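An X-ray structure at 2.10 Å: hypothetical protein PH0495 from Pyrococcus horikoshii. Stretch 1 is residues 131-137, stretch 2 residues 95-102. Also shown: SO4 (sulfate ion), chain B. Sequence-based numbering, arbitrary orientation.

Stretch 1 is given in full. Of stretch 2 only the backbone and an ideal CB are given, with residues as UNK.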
# COMPACT_ATOMS: atom_id res chain seq x y z
N GLY A 131 -0.24 1.21 6.28
CA GLY A 131 0.98 0.44 6.45
C GLY A 131 1.60 0.46 7.83
O GLY A 131 1.55 1.48 8.53
N GLY A 132 2.19 -0.66 8.23
CA GLY A 132 2.84 -0.76 9.52
C GLY A 132 1.94 -1.14 10.69
O GLY A 132 2.39 -1.22 11.83
N GLY A 133 0.66 -1.38 10.40
CA GLY A 133 -0.28 -1.74 11.44
C GLY A 133 0.02 -2.99 12.25
O GLY A 133 -0.45 -3.10 13.39
N SER A 134 0.78 -3.93 11.70
CA SER A 134 1.09 -5.16 12.42
C SER A 134 1.94 -4.95 13.67
O SER A 134 1.65 -5.50 14.73
CB SER A 134 1.79 -6.17 11.51
OG SER A 134 0.89 -6.69 10.55
N ALA A 135 3.00 -4.14 13.54
CA ALA A 135 3.90 -3.87 14.66
C ALA A 135 3.38 -2.74 15.54
O ALA A 135 3.53 -2.78 16.77
CB ALA A 135 5.29 -3.53 14.13
N LEU A 136 2.78 -1.73 14.92
CA LEU A 136 2.26 -0.57 15.64
C LEU A 136 1.02 -0.87 16.48
O LEU A 136 0.75 -0.18 17.46
CB LEU A 136 1.90 0.54 14.65
CG LEU A 136 3.02 1.20 13.85
CD1 LEU A 136 2.40 2.09 12.77
CD2 LEU A 136 3.92 2.01 14.79
N PHE A 137 0.27 -1.89 16.08
CA PHE A 137 -0.97 -2.23 16.76
C PHE A 137 -0.99 -3.72 17.09
O PHE A 137 -1.35 -4.54 16.25
CB PHE A 137 -2.13 -1.88 15.83
CG PHE A 137 -3.47 -1.88 16.49
CD1 PHE A 137 -3.86 -0.80 17.28
CD2 PHE A 137 -4.36 -2.92 16.29
CE1 PHE A 137 -5.14 -0.76 17.85
CE2 PHE A 137 -5.63 -2.89 16.86
CZ PHE A 137 -6.02 -1.81 17.63
N UNK A 95 2.28 7.01 19.66
CA UNK A 95 3.33 6.61 18.72
C UNK A 95 3.91 5.31 19.24
O UNK A 95 4.28 5.22 20.41
CB UNK A 95 4.41 7.68 18.57
N UNK A 96 3.99 4.30 18.38
CA UNK A 96 4.50 3.00 18.80
C UNK A 96 5.63 2.46 17.95
O UNK A 96 6.03 3.06 16.96
CB UNK A 96 3.36 1.98 18.80
N UNK A 97 6.15 1.30 18.34
CA UNK A 97 7.25 0.68 17.62
C UNK A 97 6.92 0.07 16.27
O UNK A 97 5.83 -0.48 16.05
CB UNK A 97 7.86 -0.41 18.50
N UNK A 98 7.89 0.16 15.37
CA UNK A 98 7.80 -0.38 14.02
C UNK A 98 9.20 -0.31 13.40
O UNK A 98 9.88 0.70 13.54
CB UNK A 98 6.78 0.38 13.18
N UNK A 99 9.63 -1.37 12.70
CA UNK A 99 8.94 -2.63 12.40
C UNK A 99 8.84 -3.62 13.56
O UNK A 99 8.25 -4.69 13.41
CB UNK A 99 9.65 -3.32 11.24
N UNK A 100 9.40 -3.28 14.71
CA UNK A 100 9.34 -4.17 15.86
C UNK A 100 8.42 -3.55 16.91
O UNK A 100 8.63 -2.42 17.34
CB UNK A 100 10.74 -4.43 16.43
N UNK A 101 7.39 -4.30 17.32
CA UNK A 101 6.44 -3.81 18.32
C UNK A 101 7.06 -3.58 19.69
O UNK A 101 7.99 -4.28 20.09
CB UNK A 101 5.28 -4.80 18.45
N UNK A 102 6.55 -2.58 20.40
CA UNK A 102 7.03 -2.29 21.75
C UNK A 102 5.82 -2.09 22.66
O UNK A 102 4.68 -2.32 22.24
CB UNK A 102 7.94 -1.06 21.76
S SO4 B . 2.09 -4.41 7.65
O1 SO4 B . 1.04 -5.40 7.39
O2 SO4 B . 3.40 -4.99 7.29
O3 SO4 B . 2.10 -4.02 9.07
O4 SO4 B . 1.85 -3.21 6.82

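Position 95 lies in a strand, and its CA-to-CB bond points away from stretch 1, with nothing of that stretch within 5.5 Å of the ideal CB. Stretch 1 sets no limit here, so many side chains would suit. The deposited residue is Glu 95, whose carboxylate oxygens are hydrogen-bonded elsewhere in the structure.

Position 96 points toward stretch 1. Its ideal CB is 3.6 Å from Leu 136 O, and the CD2 methyl of Leu 136 is also close. That leaves little depth directly ahead, so a small side chain fits most simply, although a longer one that turned aside is not excluded. The residue is Ala 96. Its CB packs 4.1 Å from Leu 136 CD2, and the same methyl carbon lies 3.2 Å from the backbone atom Ala 96 O.

At position 97 the ideal CB would point sideways and would come 2.5 Å from the backbone O of position 100. This clash comes from stretch 2 itself, and it favours glycine, although phi and psi of -73° and 146° are open to any residue. The residue is Gly 97. Its O lies 3.3 Å from Ala 135 O; both are acceptors, so this is a contact without a hydrogen bond.

Position 98 points toward stretch 1. The ideal CB is 3.7 Å from Leu 136 CD2 and 4.3 Å from Ala 135 CB, and Gly 132 leaves room further along. A flat ring or a slender chain of moderate length would suit; the apolar neighbours do not demand a charge. The residue is His 98, with chi1 in the t well. Its CD2 reaches 3.4 Å from Gly 132 CA and 4.0 Å from Ala 135 CB. A CB on Gly 132 would sit only 3.0 Å from His 98 CD2, so the bare glycine makes space for the ring. His 98 ND1 is hydrogen-bonded elsewhere in the structure.

Position 99 points away, and its ideal CB is 5.2 Å from Ala 135 CB. The peptide bond before it is cis and phi is -74°, which together strongly suggest proline. The residue is Pro 99. Its main contact is through the backbone: Pro 99 O lies 3.3 Å from Ala 135 CB.

Position 100 also points away, and stretch 1 leaves its side chain free; many types would suit. The residue is Ile 100.

Position 101 points sideways, with the ideal CB a tight 3.2 Å from Ala 135 O. A phi of -65° admits proline, and a compact side chain is favoured beside the helix. The residue is Pro 101. Its CD packs 4.0 Å from Ala 135 CB.

Position 102 has no part of stretch 1 near its ideal CB. It stands at a helix N-cap, where Asp, Ser, Thr or Asn would suit. The residue is Asp 102, which caps a backbone N just past the stretch.

Stretch 2, residues 95-102: EAGHPIPD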
# COMPACT_ATOMS: atom_id res chain seq x y z
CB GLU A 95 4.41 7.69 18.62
CG GLU A 95 3.86 9.08 18.30
CD GLU A 95 4.95 10.08 17.95
OE1 GLU A 95 6.05 10.00 18.53
OE2 GLU A 95 4.70 10.97 17.11
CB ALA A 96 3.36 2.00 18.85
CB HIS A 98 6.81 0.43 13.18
CG HIS A 98 6.70 -0.04 11.76
ND1 HIS A 98 7.63 0.28 10.79
CD2 HIS A 98 5.80 -0.86 11.16
CE1 HIS A 98 7.31 -0.31 9.66
NE2 HIS A 98 6.20 -1.01 9.85
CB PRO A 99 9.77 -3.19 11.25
CG PRO A 99 11.15 -2.79 11.64
CD PRO A 99 10.97 -1.35 12.08
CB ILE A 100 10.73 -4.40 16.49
CG1 ILE A 100 11.66 -5.01 15.44
CG2 ILE A 100 10.61 -5.32 17.70
CD1 ILE A 100 13.07 -5.26 15.95
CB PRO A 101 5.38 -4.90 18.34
CG PRO A 101 6.19 -6.14 18.10
CD PRO A 101 7.11 -5.71 16.98
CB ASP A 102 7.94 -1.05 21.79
CG ASP A 102 7.25 0.21 21.33
OD1 ASP A 102 6.04 0.39 21.61
OD2 ASP A 102 7.93 1.06 20.71
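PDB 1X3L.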